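Local coordinates for NimC/NimA family protein (Clostridium acetobutylicum, PDB 2IG6) that binds flavin mononucleotide and is probably an oxidoreductase of the pyridoxamine 5'-phosphate oxidase-like, NimC/NimA family, at residues A[35-39]-A[71-75]; A[104-109]-A[125-129]. All blocks are in the same frame, centred on the assembly; numbering follows the deposited sequence.

Overall arrangement
Both contacts dock a helix on the same curled antiparallel sheet of a flavin-binding fold related to pyridoxamine 5'-phosphate oxidase. Interaction 1 comes first along the chain, setting helix 67-74 against strand 33-39; it is complete before interaction 2 begins, in which helix 102-111 packs on strand 126-139. Their centres lie about 19 Å apart, yet they touch: CE of M72, from interaction 1, rests 4.0 Å from CD1 of L129, from interaction 2. Strand 126-139 thus meets helix 102-111 through F126 and V128, and helix 67-74 through the alternate residues A127 and L129. Both contacts border the FMN site, interaction 1 beside R46 and interaction 2 beside V61.

Interaction 1 of 2, residues A[35-39]-A[71-75]; sequences LATNE and QMIQN
Beside the FMN site of this pyridoxamine 5'-phosphate oxidase-like fold, the C-terminal half of helix 67-74 is pinned to strand 33-39 by Q71 and T37. The hydroxyl OG1 of T37 donates to OE1 of Q71 over 2.6 Å, in the plane of the carbonyl and at a C=O...O angle of 151°. Threonine suits the spot because its two branches divide the work: with chi1 at 54° OG1 faces the glutamine, while CG2 lies 3.7 Å from CG of M72. R46, an FMN-binding residue, bonds to both OG1 of T37 and OE1 of Q71, an arrangement consistent with the pair orienting that guanidinium. Farther into the core, a branch methyl of L35, CD2, meets SE of selenomethionine M72 tip to tip at 3.8 Å, the long M72 chain bending at chi3 (-74°). Towards the helix end the contact becomes wet. One water joins N38 N to N75 O, and a second donates to both N38 O, at 2.7 Å, and Q71 O, at 2.8 Å, bridging the backbones. The carboxylate of E39 lies near the Q71 amide, but its salt bridge is with R44. Strand 33-39 runs between strands 42-48 and 77-83, M72 also reaches V78 and V96 on the sheet, and ND2 of N75, the residue just after the helix, bonds to D41 O of the second subunit.

Interaction 2 of 2, residues A[104-109]-A[125-129]; sequences VKELAL and IFAVL
F126 and V128 carry the contact of strand 126-139 with helix 102-111, F126 with the larger share. From its CB, the F126 ring is carried toward the helix with CG anti to the backbone N (chi1 -173°). CD2 comes first, 3.9 Å from CB of K105 and equally close to that residue's CG. Next, CE2 approaches the backbone O of K105 at 3.7 Å, the oxygen lying at the ring edge and in its plane, where the slightly positive aromatic hydrogens point. CD2 of L109 lies obliquely to the ring, 3.9 Å from CE2. At the far end CZ rests 3.9 Å from CB of A108, whose small side chain lets the helix come close to the strand. The same methyl touches CG1 of V128, and CG2 of V128 packs on CG1 of V104 at 3.7 Å, branched valines making a compact apolar patch. K105 suits the border: its extended aliphatic chain runs past the ring in the opposite direction, and a water bonded to F126 O at 2.7 Å has a weak link to its ammonium. F126 also stacks with Y119 and touches FMN-binding V61. Segment 104-109 crosses 126-129 at 93°, the two short axes 8.8 Å apart at closest approach. The in-out alternation of a beta strand gives this helix F126 and V128, while A127 and L129 face helix 67-74 on the other side of the sheet.

Interaction 1 of 2, residues A[35-39]-A[71-75]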
ATOM      1  N   LEU A  35      -4.026   1.810   1.663  1.00 34.52           N
ATOM      2  CA  LEU A  35      -4.346   3.144   1.170  1.00 35.24           C
ATOM      3  C   LEU A  35      -3.078   3.987   1.127  1.00 34.00           C
ATOM      4  O   LEU A  35      -2.408   4.181   2.168  1.00 33.51           O
ATOM      5  CB  LEU A  35      -5.337   3.819   2.101  1.00 35.28           C
ATOM      6  CG  LEU A  35      -5.630   5.290   1.779  1.00 37.69           C
ATOM      7  CD1 LEU A  35      -6.323   5.399   0.466  1.00 37.99           C
ATOM      8  CD2 LEU A  35      -6.448   5.920   2.906  1.00 41.57           C
ATOM      9  N   ALA A  36      -2.709   4.412  -0.075  1.00 32.42           N
ATOM     10  CA  ALA A  36      -1.540   5.260  -0.249  1.00 33.28           C
ATOM     11  C   ALA A  36      -1.948   6.714  -0.477  1.00 34.79           C
ATOM     12  O   ALA A  36      -2.827   7.015  -1.290  1.00 35.52           O
ATOM     13  CB  ALA A  36      -0.675   4.769  -1.403  1.00 33.66           C
ATOM     14  N   THR A  37      -1.298   7.597   0.282  1.00 33.78           N
ATOM     15  CA  THR A  37      -1.414   9.040   0.169  1.00 35.03           C
ATOM     16  C   THR A  37      -0.002   9.620   0.022  1.00 34.97           C
ATOM     17  O   THR A  37       0.981   8.890   0.012  1.00 36.22           O
ATOM     18  CB  THR A  37      -2.037   9.648   1.452  1.00 35.55           C
ATOM     19  OG1 THR A  37      -1.264   9.209   2.577  1.00 34.89           O
ATOM     20  CG2 THR A  37      -3.432   9.147   1.648  1.00 35.19           C
ATOM     21  N   ASN A  38       0.059  10.940  -0.105  1.00 36.21           N
ATOM     22  CA  ASN A  38       1.290  11.731  -0.081  1.00 38.04           C
ATOM     23  C   ASN A  38       1.269  12.637   1.136  1.00 36.47           C
ATOM     24  O   ASN A  38       0.200  13.148   1.518  1.00 34.92           O
ATOM     25  CB  ASN A  38       1.323  12.700  -1.299  1.00 42.89           C
ATOM     26  CG  ASN A  38       1.993  12.105  -2.485  1.00 47.84           C
ATOM     27  OD1 ASN A  38       1.838  12.577  -3.600  1.00 50.37           O
ATOM     28  ND2 ASN A  38       2.769  11.073  -2.254  1.00 53.08           N
ATOM     29  N   GLU A  39       2.451  12.881   1.685  1.00 34.57           N
ATOM     30  CA  GLU A  39       2.717  13.969   2.619  1.00 38.36           C
ATOM     31  C   GLU A  39       3.851  14.747   1.975  1.00 39.48           C
ATOM     32  O   GLU A  39       5.046  14.448   2.169  1.00 35.22           O
ATOM     33  CB  GLU A  39       3.103  13.423   3.990  1.00 38.53           C
ATOM     34  CG  GLU A  39       3.119  14.450   5.075  1.00 39.28           C
ATOM     35  CD  GLU A  39       3.511  13.885   6.432  1.00 42.36           C
ATOM     36  OE1 GLU A  39       3.797  12.679   6.550  1.00 44.32           O
ATOM     37  OE2 GLU A  39       3.546  14.660   7.399  1.00 51.82           O
ATOM     38  N   GLN A  71      -3.794  14.225   5.212  1.00 34.83           N
ATOM     39  CA  GLN A  71      -3.125  14.046   3.909  1.00 34.72           C
ATOM     40  C   GLN A  71      -4.132  14.010   2.769  1.00 34.69           C
ATOM     41  O   GLN A  71      -3.884  14.576   1.707  1.00 36.42           O
ATOM     42  CB  GLN A  71      -2.255  12.789   3.919  1.00 36.90           C
ATOM     43  CG  GLN A  71      -1.015  12.967   4.806  1.00 33.65           C
ATOM     44  CD  GLN A  71      -0.398  11.679   5.265  1.00 34.58           C
ATOM     45  OE1 GLN A  71      -0.650  10.608   4.708  1.00 35.19           O
ATOM     46  NE2 GLN A  71       0.436  11.771   6.305  1.00 34.46           N
HETATM   47  N   MSE A  72      -5.281  13.361   2.995  1.00 34.18           N
HETATM   48  CA  MSE A  72      -6.304  13.220   1.933  1.00 34.47           C
HETATM   49  C   MSE A  72      -7.014  14.536   1.665  1.00 36.42           C
HETATM   50  O   MSE A  72      -7.486  14.776   0.548  1.00 36.41           O
HETATM   51  CB  MSE A  72      -7.313  12.142   2.288  1.00 37.45           C
HETATM   52  CG  MSE A  72      -6.731  10.729   2.166  1.00 34.72           C
HETATM   53 SE   MSE A  72      -8.075   9.370   2.466  0.70 35.79          SE
HETATM   54  CE  MSE A  72      -8.304   9.478   4.239  1.00 38.56           C
ATOM     55  N   ILE A  73      -7.094  15.379   2.696  1.00 36.47           N
ATOM     56  CA  ILE A  73      -7.644  16.739   2.548  1.00 36.30           C
ATOM     57  C   ILE A  73      -6.661  17.609   1.781  1.00 37.56           C
ATOM     58  O   ILE A  73      -7.057  18.324   0.860  1.00 36.39           O
ATOM     59  CB  ILE A  73      -7.973  17.366   3.912  1.00 36.81           C
ATOM     60  CG1 ILE A  73      -9.018  16.526   4.660  1.00 35.46           C
ATOM     61  CG2 ILE A  73      -8.454  18.812   3.750  1.00 37.83           C
ATOM     62  CD1 ILE A  73     -10.273  16.198   3.847  1.00 41.51           C
ATOM     63  N   GLN A  74      -5.380  17.518   2.126  1.00 35.31           N
ATOM     64  CA  GLN A  74      -4.353  18.344   1.513  1.00 35.65           C
ATOM     65  C   GLN A  74      -4.092  17.936   0.053  1.00 37.11           C
ATOM     66  O   GLN A  74      -3.829  18.792  -0.789  1.00 38.87           O
ATOM     67  CB  GLN A  74      -3.073  18.311   2.380  1.00 36.33           C
ATOM     68  CG  GLN A  74      -1.832  18.956   1.795  1.00 41.39           C
ATOM     69  CD  GLN A  74      -1.993  20.433   1.560  1.00 52.55           C
ATOM     70  OE1 GLN A  74      -2.873  21.088   2.148  1.00 54.15           O
ATOM     71  NE2 GLN A  74      -1.129  20.984   0.709  1.00 56.43           N
ATOM     72  N   ASN A  75      -4.193  16.642  -0.235  1.00 34.69           N
ATOM     73  CA  ASN A  75      -4.010  16.099  -1.595  1.00 34.56           C
ATOM     74  C   ASN A  75      -4.984  14.956  -1.784  1.00 34.14           C
ATOM     75  O   ASN A  75      -4.785  13.883  -1.217  1.00 34.31           O
ATOM     76  CB  ASN A  75      -2.581  15.617  -1.810  1.00 36.20           C
ATOM     77  CG  ASN A  75      -2.346  15.062  -3.221  1.00 37.11           C
ATOM     78  OD1 ASN A  75      -3.258  15.007  -4.050  1.00 39.08           O
ATOM     79  ND2 ASN A  75      -1.102  14.669  -3.493  1.00 36.08           N
TER
HETATM   80  O   HOH W   1      -2.772  12.053  -0.845  1.00 24.77           O
HETATM   81  O   HOH W   2      -1.238  15.374   1.469  1.00 29.51           O
HETATM   82  O   HOH W   3       1.551  15.839  -2.782  1.00 46.59           O
HETATM   83  O   HOH W   4       0.253  14.509   7.699  1.00 33.17           O

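Interaction 2 of 2, residues A[104-109]-A[125-129]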
ATOM      1  N   VAL A 104     -24.715  10.024   6.314  1.00 38.14           N
ATOM      2  CA  VAL A 104     -23.743   9.075   5.772  1.00 38.88           C
ATOM      3  C   VAL A 104     -22.988   8.383   6.902  1.00 38.71           C
ATOM      4  O   VAL A 104     -22.724   7.182   6.824  1.00 35.72           O
ATOM      5  CB  VAL A 104     -22.749   9.718   4.778  1.00 40.27           C
ATOM      6  CG1 VAL A 104     -21.965   8.648   4.086  1.00 39.96           C
ATOM      7  CG2 VAL A 104     -23.482  10.537   3.747  1.00 45.89           C
ATOM      8  N   LYS A 105     -22.663   9.140   7.951  1.00 37.03           N
ATOM      9  CA  LYS A 105     -22.037   8.570   9.133  1.00 37.97           C
ATOM     10  C   LYS A 105     -22.932   7.533   9.787  1.00 37.87           C
ATOM     11  O   LYS A 105     -22.448   6.466  10.184  1.00 37.47           O
ATOM     12  CB  LYS A 105     -21.667   9.663  10.136  1.00 38.30           C
ATOM     13  CG  LYS A 105     -20.575  10.575   9.631  1.00 39.93           C
ATOM     14  CD  LYS A 105     -20.463  11.828  10.483  1.00 43.25           C
ATOM     15  CE  LYS A 105     -19.555  12.839   9.800  1.00 48.00           C
ATOM     16  NZ  LYS A 105     -19.580  14.140  10.480  1.00 44.56           N
ATOM     17  N   GLU A 106     -24.228   7.839   9.897  1.00 37.50           N
ATOM     18  CA  GLU A 106     -25.193   6.878  10.424  1.00 39.50           C
ATOM     19  C   GLU A 106     -25.221   5.593   9.607  1.00 38.74           C
ATOM     20  O   GLU A 106     -25.230   4.497  10.166  1.00 38.61           O
ATOM     21  CB  GLU A 106     -26.604   7.483  10.472  1.00 41.05           C
ATOM     22  CG  GLU A 106     -26.712   8.586  11.496  1.00 41.14           C
ATOM     23  CD  GLU A 106     -28.084   9.189  11.587  1.00 46.74           C
ATOM     24  OE1 GLU A 106     -28.620   9.609  10.536  1.00 57.44           O
ATOM     25  OE2 GLU A 106     -28.618   9.245  12.718  1.00 51.84           O
ATOM     26  N   LEU A 107     -25.253   5.743   8.289  1.00 38.33           N
ATOM     27  CA  LEU A 107     -25.292   4.603   7.391  1.00 41.93           C
ATOM     28  C   LEU A 107     -24.020   3.768   7.499  1.00 39.12           C
ATOM     29  O   LEU A 107     -24.079   2.539   7.448  1.00 41.80           O
ATOM     30  CB  LEU A 107     -25.494   5.049   5.942  1.00 41.90           C
ATOM     31  CG  LEU A 107     -25.393   3.888   4.942  1.00 50.30           C
ATOM     32  CD1 LEU A 107     -26.575   2.934   5.075  1.00 51.28           C
ATOM     33  CD2 LEU A 107     -25.294   4.418   3.546  1.00 49.33           C
ATOM     34  N   ALA A 108     -22.873   4.426   7.623  1.00 36.92           N
ATOM     35  CA  ALA A 108     -21.600   3.720   7.751  1.00 36.70           C
ATOM     36  C   ALA A 108     -21.620   2.777   8.944  1.00 36.25           C
ATOM     37  O   ALA A 108     -21.143   1.642   8.856  1.00 36.84           O
ATOM     38  CB  ALA A 108     -20.453   4.695   7.891  1.00 37.07           C
ATOM     39  N   LEU A 109     -22.155   3.268  10.064  1.00 36.52           N
ATOM     40  CA  LEU A 109     -22.162   2.504  11.308  1.00 38.84           C
ATOM     41  C   LEU A 109     -23.153   1.338  11.256  1.00 39.63           C
ATOM     42  O   LEU A 109     -22.945   0.329  11.920  1.00 42.39           O
ATOM     43  CB  LEU A 109     -22.421   3.429  12.510  1.00 39.58           C
ATOM     44  CG  LEU A 109     -21.344   4.509  12.681  1.00 38.43           C
ATOM     45  CD1 LEU A 109     -21.753   5.551  13.690  1.00 43.12           C
ATOM     46  CD2 LEU A 109     -19.980   3.905  13.069  1.00 40.52           C
ATOM     47  N   ILE A 125     -15.063  13.093  15.643  1.00 37.56           N
ATOM     48  CA  ILE A 125     -13.840  12.630  14.953  1.00 36.98           C
ATOM     49  C   ILE A 125     -14.093  11.737  13.736  1.00 37.29           C
ATOM     50  O   ILE A 125     -13.283  11.723  12.805  1.00 37.63           O
ATOM     51  CB  ILE A 125     -12.848  11.945  15.926  1.00 36.83           C
ATOM     52  CG1 ILE A 125     -13.454  10.705  16.587  1.00 39.19           C
ATOM     53  CG2 ILE A 125     -12.392  12.944  17.006  1.00 39.18           C
ATOM     54  CD1 ILE A 125     -12.438   9.871  17.308  1.00 40.03           C
ATOM     55  N   PHE A 126     -15.202  11.001  13.749  1.00 35.75           N
ATOM     56  CA  PHE A 126     -15.513  10.017  12.683  1.00 34.00           C
ATOM     57  C   PHE A 126     -15.643  10.719  11.326  1.00 33.13           C
ATOM     58  O   PHE A 126     -16.327  11.731  11.224  1.00 33.55           O
ATOM     59  CB  PHE A 126     -16.831   9.293  13.050  1.00 33.44           C
ATOM     60  CG  PHE A 126     -17.199   8.145  12.134  1.00 35.11           C
ATOM     61  CD1 PHE A 126     -16.248   7.208  11.741  1.00 35.41           C
ATOM     62  CD2 PHE A 126     -18.522   7.963  11.721  1.00 39.39           C
ATOM     63  CE1 PHE A 126     -16.592   6.133  10.912  1.00 33.93           C
ATOM     64  CE2 PHE A 126     -18.868   6.898  10.887  1.00 37.13           C
ATOM     65  CZ  PHE A 126     -17.897   5.983  10.486  1.00 38.08           C
ATOM     66  N   ALA A 127     -15.000  10.172  10.297  1.00 34.33           N
ATOM     67  CA  ALA A 127     -15.013  10.750   8.959  1.00 33.88           C
ATOM     68  C   ALA A 127     -15.318   9.649   7.955  1.00 34.42           C
ATOM     69  O   ALA A 127     -14.822   8.500   8.060  1.00 32.79           O
ATOM     70  CB  ALA A 127     -13.653  11.421   8.629  1.00 35.61           C
ATOM     71  N   VAL A 128     -16.131   9.997   6.967  1.00 34.57           N
ATOM     72  CA  VAL A 128     -16.383   9.108   5.838  1.00 36.54           C
ATOM     73  C   VAL A 128     -16.017   9.872   4.569  1.00 35.34           C
ATOM     74  O   VAL A 128     -16.362  11.052   4.425  1.00 36.54           O
ATOM     75  CB  VAL A 128     -17.828   8.570   5.803  1.00 36.81           C
ATOM     76  CG1 VAL A 128     -18.101   7.720   7.026  1.00 39.54           C
ATOM     77  CG2 VAL A 128     -18.842   9.696   5.706  1.00 40.05           C
ATOM     78  N   LEU A 129     -15.285   9.211   3.677  1.00 35.22           N
ATOM     79  CA  LEU A 129     -14.828   9.826   2.436  1.00 33.79           C
ATOM     80  C   LEU A 129     -15.174   8.951   1.249  1.00 34.03           C
ATOM     81  O   LEU A 129     -15.144   7.730   1.353  1.00 37.16           O
ATOM     82  CB  LEU A 129     -13.320  10.030   2.466  1.00 32.97           C
ATOM     83  CG  LEU A 129     -12.769  10.762   3.687  1.00 35.58           C
ATOM     84  CD1 LEU A 129     -12.271   9.749   4.720  1.00 35.43           C
ATOM     85  CD2 LEU A 129     -11.659  11.673   3.236  1.00 39.12           C
TER
HETATM   86  O   HOH W   5     -17.177  13.662  12.890  1.00 38.37           O
HETATM   87  O   HOH W   6     -16.858  14.262   9.161  1.00 51.20           O